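Ubiquinone biosynthesis accessory factor UbiJ (Escherichia coli, PDB 6H6O) binds hydrophobic intermediates of ubiquinone biosynthesis through its SCP2 domain and is essential for the stability of the Ubi complex. Local coordinates at residues 47-53 against 79-85; 22-27 against 67-71; 39-43 against 118-122. All coordinates share one frame. Numbering follows the deposited sequence.

Interaction 1: residues 47-53 against 79-85; sequences VLRVEVK and DCTVIAY. With CA (calcium ion), chain F; LMR ((2S)-2-hydroxybutanedioic acid), chain E; LMR ((2S)-2-hydroxybutanedioic acid), chain C.
L48, V50 and V52 share a sheet face with C80, V82 and A84. L48 (chi1 t, chi2 p) brings CD1 to 3.8 Å from C80 SG and 4.1 Å from V82 CG1. V50 (t) and V82 (m) meet CG2 to CG2 at 3.7 Å. V115 and V116 of helix 113-128 pack on this face. The two extended strands run parallel, axes 4.7 Å apart at 17°. The register is L48-C80, R49-T81, V50-V82, E51-I83 and V52-A84. Backbone bonds along it: R49 N to C80 O 2.9 Å, V82 N to R49 O 2.9 Å, E51 N to V82 O 2.8 Å, A84 N to E51 O 3.2 Å, and K53 N to A84 O 3.0 Å. R49, E51, T81 and I83 occupy the other face. There R49 NE forms a salt bridge with E51 OE2 at 2.9 Å, and S58 OG hydrogen-bonds E51 OE1. At one end K53 CB lies 3.7 Å from the Y85 ring centroid (CH-pi). At the other, V47 O accepts from D79 N at 2.8 Å and weakly from C80 N at 3.4 Å. D79 OD2 accepts from V47 N at 2.8 Å. OD1 (2.4 Å) and OD2 (2.6 Å) of D79 bind calcium with waters 1 and 2. D79 OD1 lies 2.7 Å from O2 of a bound (2S)-2-hydroxybutanedioic acid. This is the one parallel pair in the five-stranded sheet of the SCP2 fold.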
loop_
_atom_site.group_PDB
_atom_site.type_symbol
_atom_site.label_atom_id
_atom_site.label_comp_id
_atom_site.label_asym_id
_atom_site.label_seq_id
_atom_site.Cartn_x
_atom_site.Cartn_y
_atom_site.Cartn_z
ATOM N N VAL A 47 -15.155 -14.259 0.040
ATOM C CA VAL A 47 -15.067 -12.859 0.471
ATOM C C VAL A 47 -14.094 -12.801 1.676
ATOM O O VAL A 47 -14.396 -13.357 2.745
ATOM C CB VAL A 47 -16.431 -12.232 0.840
ATOM C CG1 VAL A 47 -16.248 -10.751 1.221
ATOM C CG2 VAL A 47 -17.444 -12.388 -0.291
ATOM N N LEU A 48 -12.932 -12.154 1.491
ATOM C CA LEU A 48 -11.925 -12.022 2.533
ATOM C C LEU A 48 -11.848 -10.561 2.958
ATOM O O LEU A 48 -11.494 -9.707 2.142
ATOM C CB LEU A 48 -10.560 -12.510 2.018
ATOM C CG LEU A 48 -9.314 -12.317 2.942
ATOM C CD1 LEU A 48 -9.485 -13.052 4.300
ATOM C CD2 LEU A 48 -8.028 -12.819 2.244
ATOM N N ARG A 49 -12.190 -10.282 4.229
ATOM C CA ARG A 49 -12.131 -8.926 4.789
ATOM C C ARG A 49 -10.801 -8.732 5.518
ATOM O O ARG A 49 -10.439 -9.544 6.362
ATOM C CB ARG A 49 -13.317 -8.675 5.735
ATOM C CG ARG A 49 -13.493 -7.205 6.100
ATOM C CD ARG A 49 -14.836 -6.944 6.777
ATOM N NE ARG A 49 -15.035 -5.505 6.935
ATOM C CZ ARG A 49 -16.048 -4.805 6.433
ATOM N NH1 ARG A 49 -17.014 -5.411 5.756
ATOM N NH2 ARG A 49 -16.106 -3.491 6.610
ATOM N N VAL A 50 -10.091 -7.649 5.200
ATOM C CA VAL A 50 -8.789 -7.333 5.782
ATOM C C VAL A 50 -8.913 -6.022 6.552
ATOM O O VAL A 50 -9.224 -4.981 5.963
ATOM C CB VAL A 50 -7.616 -7.307 4.745
ATOM C CG1 VAL A 50 -6.275 -7.058 5.436
ATOM C CG2 VAL A 50 -7.555 -8.582 3.903
ATOM N N GLU A 51 -8.730 -6.097 7.878
ATOM C CA GLU A 51 -8.766 -4.939 8.774
ATOM C C GLU A 51 -7.319 -4.621 9.123
ATOM O O GLU A 51 -6.681 -5.387 9.850
ATOM C CB GLU A 51 -9.576 -5.236 10.048
ATOM C CG GLU A 51 -11.010 -5.714 9.812
ATOM C CD GLU A 51 -12.033 -4.705 9.321
ATOM O OE1 GLU A 51 -11.678 -3.533 9.073
ATOM O OE2 GLU A 51 -13.204 -5.107 9.154
ATOM N N VAL A 52 -6.767 -3.560 8.531
ATOM C CA VAL A 52 -5.374 -3.196 8.793
ATOM C C VAL A 52 -5.398 -2.268 10.015
ATOM O O VAL A 52 -5.993 -1.184 9.956
ATOM C CB VAL A 52 -4.618 -2.587 7.565
ATOM C CG1 VAL A 52 -3.142 -2.387 7.888
ATOM C CG2 VAL A 52 -4.734 -3.485 6.332
ATOM N N LYS A 53 -4.793 -2.723 11.132
ATOM C CA LYS A 53 -4.742 -1.960 12.375
ATOM C C LYS A 53 -4.069 -0.591 12.134
ATOM O O LYS A 53 -3.080 -0.517 11.406
ATOM C CB LYS A 53 -3.996 -2.737 13.465
ATOM C CG LYS A 53 -4.822 -3.828 14.117
ATOM C CD LYS A 53 -4.297 -4.144 15.496
ATOM C CE LYS A 53 -5.136 -3.553 16.599
ATOM N NZ LYS A 53 -4.628 -3.946 17.941
ATOM N N ASP A 79 -16.375 -14.328 4.444
ATOM C CA ASP A 79 -16.144 -15.728 4.765
ATOM C C ASP A 79 -15.015 -15.868 5.776
ATOM O O ASP A 79 -14.962 -16.837 6.551
ATOM C CB ASP A 79 -15.830 -16.480 3.473
ATOM C CG ASP A 79 -17.047 -16.500 2.542
ATOM O OD1 ASP A 79 -18.116 -16.992 2.962
ATOM O OD2 ASP A 79 -16.974 -15.899 1.462
ATOM N N CYS A 80 -14.111 -14.894 5.752
ATOM C CA CYS A 80 -12.942 -14.840 6.620
ATOM C C CYS A 80 -12.585 -13.372 6.822
ATOM O O CYS A 80 -12.693 -12.565 5.885
ATOM C CB CYS A 80 -11.782 -15.613 5.993
ATOM S SG CYS A 80 -10.249 -15.608 6.966
ATOM N N THR A 81 -12.191 -13.031 8.055
ATOM C CA THR A 81 -11.770 -11.669 8.400
ATOM C C THR A 81 -10.416 -11.775 9.092
ATOM O O THR A 81 -10.249 -12.582 10.024
ATOM C CB THR A 81 -12.818 -10.960 9.290
ATOM O OG1 THR A 81 -14.057 -10.901 8.581
ATOM C CG2 THR A 81 -12.374 -9.531 9.702
ATOM N N VAL A 82 -9.454 -10.984 8.618
ATOM C CA VAL A 82 -8.109 -10.972 9.168
ATOM C C VAL A 82 -7.826 -9.587 9.710
ATOM O O VAL A 82 -8.221 -8.589 9.088
ATOM C CB VAL A 82 -7.005 -11.508 8.202
ATOM C CG1 VAL A 82 -7.272 -12.953 7.802
ATOM C CG2 VAL A 82 -6.878 -10.643 6.956
ATOM N N ILE A 83 -7.229 -9.527 10.912
ATOM C CA ILE A 83 -6.890 -8.276 11.594
ATOM C C ILE A 83 -5.393 -8.312 11.934
ATOM O O ILE A 83 -4.942 -9.235 12.612
ATOM C CB ILE A 83 -7.771 -7.973 12.844
ATOM C CG1 ILE A 83 -9.291 -8.095 12.533
ATOM C CG2 ILE A 83 -7.428 -6.572 13.408
ATOM C CD1 ILE A 83 -9.941 -9.321 13.090
ATOM N N ALA A 84 -4.623 -7.329 11.431
ATOM C CA ALA A 84 -3.178 -7.290 11.656
ATOM C C ALA A 84 -2.608 -5.921 11.294
ATOM O O ALA A 84 -3.241 -5.173 10.553
ATOM C CB ALA A 84 -2.500 -8.347 10.796
ATOM N N TYR A 85 -1.387 -5.615 11.789
ATOM C CA TYR A 85 -0.688 -4.398 11.415
ATOM C C TYR A 85 -0.130 -4.664 9.999
ATOM O O TYR A 85 0.112 -5.833 9.624
ATOM C CB TYR A 85 0.429 -4.046 12.422
ATOM C CG TYR A 85 -0.075 -3.346 13.666
ATOM C CD1 TYR A 85 -0.416 -1.999 13.639
ATOM C CD2 TYR A 85 -0.205 -4.029 14.875
ATOM C CE1 TYR A 85 -0.914 -1.355 14.770
ATOM C CE2 TYR A 85 -0.695 -3.390 16.019
ATOM C CZ TYR A 85 -1.051 -2.052 15.959
ATOM O OH TYR A 85 -1.533 -1.392 17.067
HETATM CA CA CA F . -19.442 -16.436 1.025
HETATM C C1 LMR E . -20.046 -16.656 7.630
HETATM O O1A LMR E . -20.992 -16.639 8.391
HETATM O O1B LMR E . -19.100 -15.748 7.615
HETATM C C2 LMR E . -19.885 -17.727 6.563
HETATM O O2 LMR E . -19.306 -17.207 5.373
HETATM C C3 LMR E . -19.068 -18.911 7.063
HETATM C C4 LMR E . -17.586 -18.630 7.140
HETATM O O4A LMR E . -16.940 -18.922 6.036
HETATM O O4B LMR E . -17.049 -18.210 8.144
HETATM C C1 LMR C . 2.548 1.447 16.131
HETATM O O1A LMR C . 3.364 1.693 17.127
HETATM O O1B LMR C . 1.953 2.308 15.509
HETATM C C2 LMR C . 2.386 -0.030 15.820
HETATM O O2 LMR C . 2.170 -0.213 14.423
HETATM C C3 LMR C . 3.596 -0.852 16.250
HETATM C C4 LMR C . 3.462 -2.296 15.839
HETATM O O4A LMR C . 3.627 -2.675 14.695
HETATM O O4B LMR C . 3.144 -3.096 16.825
HETATM O O HOH W 1 -19.971 -14.359 1.980
HETATM O O HOH W 2 -19.435 -15.413 -1.023
#

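Interaction 2: residues 22-27 against 67-71; sequences IESLLN and QVDVL. With CA (calcium ion), chain I.
A calcium ion joins a helix to a strand here. E23 holds it with both carboxylate oxygens, OE1 at 2.3 Å and OE2 at 2.4 Å. D69 OD1 adds a ligand at 2.5 Å, and four waters complete a seven-fold shell. Of these, water 3 also donates to V70 O, at 2.8 Å. E23 OE1 does double duty, because it accepts V70 N at 2.9 Å. The two acidic groups come close, with E23 OE2 3.4 Å from D69 OD1, and the shared metal offsets their charge. Residues 22-27 are helical, and L26 N and N27 N bond to I22 O and E23 O, both at 2.9 Å. Residues 68-71 are extended. The helix and strand axes approach to 7.7 Å and run nearly antiparallel, at 159°. E23 thus faces V70, and N27, one turn on, faces Q67 and V68. In this SCP2 domain, strand 68-71 is an outermost strand of the sheet within this chain. One edge pairs with strand 58-63 through D69 and L71. Helix 14-30 lies along the other edge and meets its backbone with side chains. N27 (chi1 m, chi2 -60°) binds both polar groups of V68: V68 N donates to N27 OD1 at 2.9 Å, and N27 ND2 donates to V68 O at 2.9 Å. E23 is extended (chi1 and chi2 t), which carries its carboxylate to the strand. Beneath these polar links, L26 CB lies 3.8 Å from V68 CG1. L26 CD1 lies 3.8 Å from V70 CG2, and I22 CG2 lies 4.3 Å from that same methyl.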
loop_
_atom_site.group_PDB
_atom_site.type_symbol
_atom_site.label_atom_id
_atom_site.label_comp_id
_atom_site.label_asym_id
_atom_site.label_seq_id
_atom_site.Cartn_x
_atom_site.Cartn_y
_atom_site.Cartn_z
ATOM N N ILE A 22 -4.492 -1.538 -5.333
ATOM C CA ILE A 22 -4.339 -2.864 -4.719
ATOM C C ILE A 22 -4.948 -3.926 -5.634
ATOM O O ILE A 22 -4.331 -4.967 -5.838
ATOM C CB ILE A 22 -4.889 -2.904 -3.248
ATOM C CG1 ILE A 22 -4.008 -2.027 -2.329
ATOM C CG2 ILE A 22 -4.955 -4.348 -2.685
ATOM C CD1 ILE A 22 -4.702 -1.701 -0.968
ATOM N N GLU A 23 -6.140 -3.651 -6.207
ATOM C CA GLU A 23 -6.814 -4.587 -7.111
ATOM C C GLU A 23 -5.927 -4.887 -8.332
ATOM O O GLU A 23 -5.748 -6.061 -8.690
ATOM C CB GLU A 23 -8.178 -4.023 -7.561
ATOM C CG GLU A 23 -8.917 -4.965 -8.495
ATOM C CD GLU A 23 -10.346 -4.568 -8.810
ATOM O OE1 GLU A 23 -11.104 -4.273 -7.857
ATOM O OE2 GLU A 23 -10.733 -4.640 -9.999
ATOM N N SER A 24 -5.359 -3.822 -8.957
ATOM C CA SER A 24 -4.484 -3.987 -10.115
ATOM C C SER A 24 -3.263 -4.871 -9.769
ATOM O O SER A 24 -2.946 -5.797 -10.511
ATOM C CB SER A 24 -4.030 -2.621 -10.630
ATOM O OG SER A 24 -3.188 -2.784 -11.756
ATOM N N LEU A 25 -2.622 -4.594 -8.625
ATOM C CA LEU A 25 -1.451 -5.329 -8.122
ATOM C C LEU A 25 -1.802 -6.807 -7.919
ATOM O O LEU A 25 -1.077 -7.667 -8.418
ATOM C CB LEU A 25 -0.966 -4.740 -6.790
ATOM C CG LEU A 25 0.187 -3.700 -6.828
ATOM C CD1 LEU A 25 0.304 -2.991 -5.511
ATOM C CD2 LEU A 25 1.513 -4.385 -7.097
ATOM N N LEU A 26 -2.902 -7.092 -7.195
ATOM C CA LEU A 26 -3.354 -8.465 -6.930
ATOM C C LEU A 26 -3.682 -9.223 -8.198
ATOM O O LEU A 26 -3.335 -10.395 -8.298
ATOM C CB LEU A 26 -4.554 -8.480 -5.976
ATOM C CG LEU A 26 -4.275 -8.073 -4.529
ATOM C CD1 LEU A 26 -5.575 -7.928 -3.766
ATOM C CD2 LEU A 26 -3.283 -9.052 -3.830
ATOM N N ASN A 27 -4.343 -8.567 -9.173
ATOM C CA ASN A 27 -4.666 -9.251 -10.413
ATOM C C ASN A 27 -3.425 -9.563 -11.264
ATOM O O ASN A 27 -3.296 -10.684 -11.756
ATOM C CB ASN A 27 -5.733 -8.520 -11.199
ATOM C CG ASN A 27 -7.089 -8.767 -10.571
ATOM O OD1 ASN A 27 -7.551 -9.911 -10.460
ATOM N ND2 ASN A 27 -7.720 -7.718 -10.109
ATOM N N GLN A 67 -10.753 -12.783 -11.974
ATOM C CA GLN A 67 -10.109 -11.726 -11.201
ATOM C C GLN A 67 -10.545 -11.706 -9.766
ATOM O O GLN A 67 -11.533 -12.367 -9.399
ATOM C CB GLN A 67 -10.423 -10.346 -11.822
ATOM C CG GLN A 67 -11.891 -9.910 -11.710
ATOM C CD GLN A 67 -12.146 -8.639 -12.473
ATOM O OE1 GLN A 67 -11.957 -7.544 -11.948
ATOM N NE2 GLN A 67 -12.633 -8.761 -13.700
ATOM N N VAL A 68 -9.843 -10.878 -8.973
ATOM C CA VAL A 68 -10.226 -10.562 -7.598
ATOM C C VAL A 68 -10.616 -9.081 -7.640
ATOM O O VAL A 68 -9.952 -8.253 -8.299
ATOM C CB VAL A 68 -9.117 -10.860 -6.542
ATOM C CG1 VAL A 68 -7.787 -10.193 -6.911
ATOM C CG2 VAL A 68 -9.558 -10.459 -5.122
ATOM N N ASP A 69 -11.714 -8.768 -6.991
ATOM C CA ASP A 69 -12.182 -7.409 -6.892
ATOM C C ASP A 69 -11.888 -6.921 -5.491
ATOM O O ASP A 69 -12.036 -7.678 -4.531
ATOM C CB ASP A 69 -13.673 -7.323 -7.227
ATOM C CG ASP A 69 -13.874 -7.383 -8.719
ATOM O OD1 ASP A 69 -13.640 -6.352 -9.391
ATOM O OD2 ASP A 69 -14.158 -8.481 -9.233
ATOM N N VAL A 70 -11.390 -5.670 -5.385
ATOM C CA VAL A 70 -11.078 -5.074 -4.104
ATOM C C VAL A 70 -12.070 -3.924 -3.875
ATOM O O VAL A 70 -12.250 -3.086 -4.765
ATOM C CB VAL A 70 -9.597 -4.632 -3.948
ATOM C CG1 VAL A 70 -9.337 -4.086 -2.549
ATOM C CG2 VAL A 70 -8.648 -5.799 -4.235
ATOM N N LEU A 71 -12.698 -3.901 -2.699
ATOM C CA LEU A 71 -13.670 -2.874 -2.304
ATOM C C LEU A 71 -13.265 -2.278 -0.966
ATOM O O LEU A 71 -12.557 -2.913 -0.192
ATOM C CB LEU A 71 -15.085 -3.468 -2.220
ATOM C CG LEU A 71 -15.757 -3.829 -3.545
ATOM C CD1 LEU A 71 -15.884 -5.337 -3.686
ATOM C CD2 LEU A 71 -17.092 -3.169 -3.640
HETATM CA CA CA I . -12.929 -3.974 -9.291
HETATM O O HOH W 3 -13.829 -3.401 -7.111
HETATM O O HOH W 4 -15.148 -3.165 -9.610
HETATM O O HOH W 5 -12.966 -4.213 -11.476
HETATM O O HOH W 6 -12.127 -1.884 -9.402
#

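Interaction 3: residues 39-43 against 118-122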
loop_
_atom_site.group_PDB
_atom_site.type_symbol
_atom_site.label_atom_id
_atom_site.label_comp_id
_atom_site.label_asym_id
_atom_site.label_seq_id
_atom_site.Cartn_x
_atom_site.Cartn_y
_atom_site.Cartn_z
ATOM N N ALA A 39 -4.802 -23.496 -7.820
ATOM C CA ALA A 39 -4.609 -22.827 -6.535
ATOM C C ALA A 39 -5.672 -21.733 -6.360
ATOM O O ALA A 39 -6.210 -21.590 -5.266
ATOM C CB ALA A 39 -3.216 -22.227 -6.471
ATOM N N ARG A 40 -6.012 -20.993 -7.429
ATOM C CA ARG A 40 -7.066 -19.958 -7.341
ATOM C C ARG A 40 -8.445 -20.567 -7.118
ATOM O O ARG A 40 -9.265 -19.954 -6.423
ATOM C CB ARG A 40 -7.095 -19.081 -8.585
ATOM C CG ARG A 40 -5.876 -18.173 -8.688
ATOM C CD ARG A 40 -5.978 -17.145 -9.801
ATOM N NE ARG A 40 -6.297 -17.750 -11.098
ATOM C CZ ARG A 40 -5.436 -17.911 -12.100
ATOM N NH1 ARG A 40 -4.181 -17.481 -11.987
ATOM N NH2 ARG A 40 -5.822 -18.491 -13.223
ATOM N N SER A 41 -8.692 -21.790 -7.666
ATOM C CA SER A 41 -10.010 -22.451 -7.544
ATOM C C SER A 41 -10.475 -22.611 -6.100
ATOM O O SER A 41 -11.674 -22.526 -5.830
ATOM C CB SER A 41 -10.023 -23.796 -8.264
ATOM O OG SER A 41 -9.396 -24.795 -7.480
ATOM N N ARG A 42 -9.510 -22.796 -5.170
ATOM C CA ARG A 42 -9.777 -22.946 -3.735
ATOM C C ARG A 42 -10.429 -21.682 -3.115
ATOM O O ARG A 42 -11.036 -21.774 -2.060
ATOM C CB ARG A 42 -8.458 -23.263 -2.998
ATOM C CG ARG A 42 -7.906 -24.660 -3.338
ATOM C CD ARG A 42 -6.840 -25.124 -2.368
ATOM N NE ARG A 42 -5.600 -24.365 -2.527
ATOM C CZ ARG A 42 -4.396 -24.901 -2.715
ATOM N NH1 ARG A 42 -4.247 -26.219 -2.770
ATOM N NH2 ARG A 42 -3.331 -24.122 -2.848
ATOM N N LEU A 43 -10.281 -20.518 -3.761
ATOM C CA LEU A 43 -10.804 -19.223 -3.285
ATOM C C LEU A 43 -12.052 -18.760 -4.044
ATOM O O LEU A 43 -12.606 -17.714 -3.697
ATOM C CB LEU A 43 -9.707 -18.134 -3.403
ATOM C CG LEU A 43 -8.514 -18.301 -2.465
ATOM C CD1 LEU A 43 -7.346 -17.412 -2.914
ATOM C CD2 LEU A 43 -8.876 -17.977 -1.010
ATOM N N ASN A 118 -5.472 -20.590 2.144
ATOM C CA ASN A 118 -5.485 -20.752 0.682
ATOM C C ASN A 118 -4.948 -19.506 -0.011
ATOM O O ASN A 118 -4.234 -19.627 -0.997
ATOM C CB ASN A 118 -6.879 -21.132 0.169
ATOM C CG ASN A 118 -7.269 -22.532 0.600
ATOM O OD1 ASN A 118 -6.424 -23.382 0.860
ATOM N ND2 ASN A 118 -8.552 -22.818 0.662
ATOM N N PHE A 119 -5.235 -18.330 0.538
ATOM C CA PHE A 119 -4.721 -17.080 -0.009
ATOM C C PHE A 119 -3.164 -17.035 0.071
ATOM O O PHE A 119 -2.495 -16.742 -0.930
ATOM C CB PHE A 119 -5.366 -15.870 0.690
ATOM C CG PHE A 119 -4.869 -14.554 0.145
ATOM C CD1 PHE A 119 -5.235 -14.125 -1.131
ATOM C CD2 PHE A 119 -3.978 -13.779 0.870
ATOM C CE1 PHE A 119 -4.759 -12.914 -1.654
ATOM C CE2 PHE A 119 -3.485 -12.573 0.340
ATOM C CZ PHE A 119 -3.905 -12.140 -0.911
ATOM N N VAL A 120 -2.613 -17.350 1.254
ATOM C CA VAL A 120 -1.164 -17.399 1.524
ATOM C C VAL A 120 -0.494 -18.487 0.625
ATOM O O VAL A 120 0.544 -18.221 0.009
ATOM C CB VAL A 120 -0.891 -17.557 3.055
ATOM C CG1 VAL A 120 0.590 -17.835 3.357
ATOM C CG2 VAL A 120 -1.401 -16.334 3.827
ATOM N N ALA A 121 -1.136 -19.671 0.507
ATOM C CA ALA A 121 -0.670 -20.764 -0.361
ATOM C C ALA A 121 -0.621 -20.271 -1.823
ATOM O O ALA A 121 0.360 -20.538 -2.516
ATOM C CB ALA A 121 -1.589 -21.964 -0.237
ATOM N N LEU A 122 -1.660 -19.539 -2.282
ATOM C CA LEU A 122 -1.711 -18.966 -3.633
ATOM C C LEU A 122 -0.583 -17.956 -3.843
ATOM O O LEU A 122 0.114 -18.055 -4.862
ATOM C CB LEU A 122 -3.098 -18.335 -3.948
ATOM C CG LEU A 122 -3.229 -17.502 -5.239
ATOM C CD1 LEU A 122 -2.895 -18.318 -6.493
ATOM C CD2 LEU A 122 -4.615 -16.863 -5.345
HETATM O O HOH W 7 -4.836 -21.743 -2.913
HETATM O O HOH W 8 -10.656 -21.061 0.562
#
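In this SCP2 domain residues 39-43, on and next to the short helix 37-41, pack on the long helix 113-128. The inner part is apolar. L122 (chi1 t, chi2 p) places CD1 3.9 Å from A39 CB and 3.7 Å from R40 CG. L43 (m, t) sends CD1 to 3.7 Å from L122 CD2. The same L43 CD1 lies 3.9 Å from F119 CA and meets the edge of the F119 ring, 4.3 Å from CD1. The CA-to-CB bond of F119 points away from residues 39-43; the ring (chi1 t) packs on L30 and L61. R40 lends only its aliphatic part to L122; its NH1 bonds to S33 O and L30 O. L43 N bonds to R40 O at 2.9 Å, an i to i+3 bond. Toward solvent, R42 (m, t, m) lies along the helix, with NH2 3.8 Å from A121 CB. No direct hydrogen bond crosses the contact, but two waters bridge it. Water 7 donates to A39 O (2.7 Å) and N118 O (2.9 Å) and accepts from R42 NE (2.8 Å). N118, with chi1 m, points its amide at water 8, which accepts from N118 ND2 at 2.7 Å and donates to R42 O at 2.7 Å.

In the fold
All three contacts are partly buried, and each has an apolar side and a polar side. Interaction 1 is within the sheet and relies on backbone hydrogen bonds. Interaction 2 is at an outer strand of that sheet, where side chains and calcium do the bonding. Interaction 3 joins helical parts without strands, by leucine packing and bridging water. Calcium also occurs at interaction 1, but on D79 alone of its residues, whereas in interaction 2 it ties both segments together. F119 of interaction 3 connects the apolar sides: its CG is 4.2 Å from L48 CD2 of interaction 1, and its CZ is 4.3 Å from L26 CD2 of interaction 2. Interactions 1 and 2 do not touch.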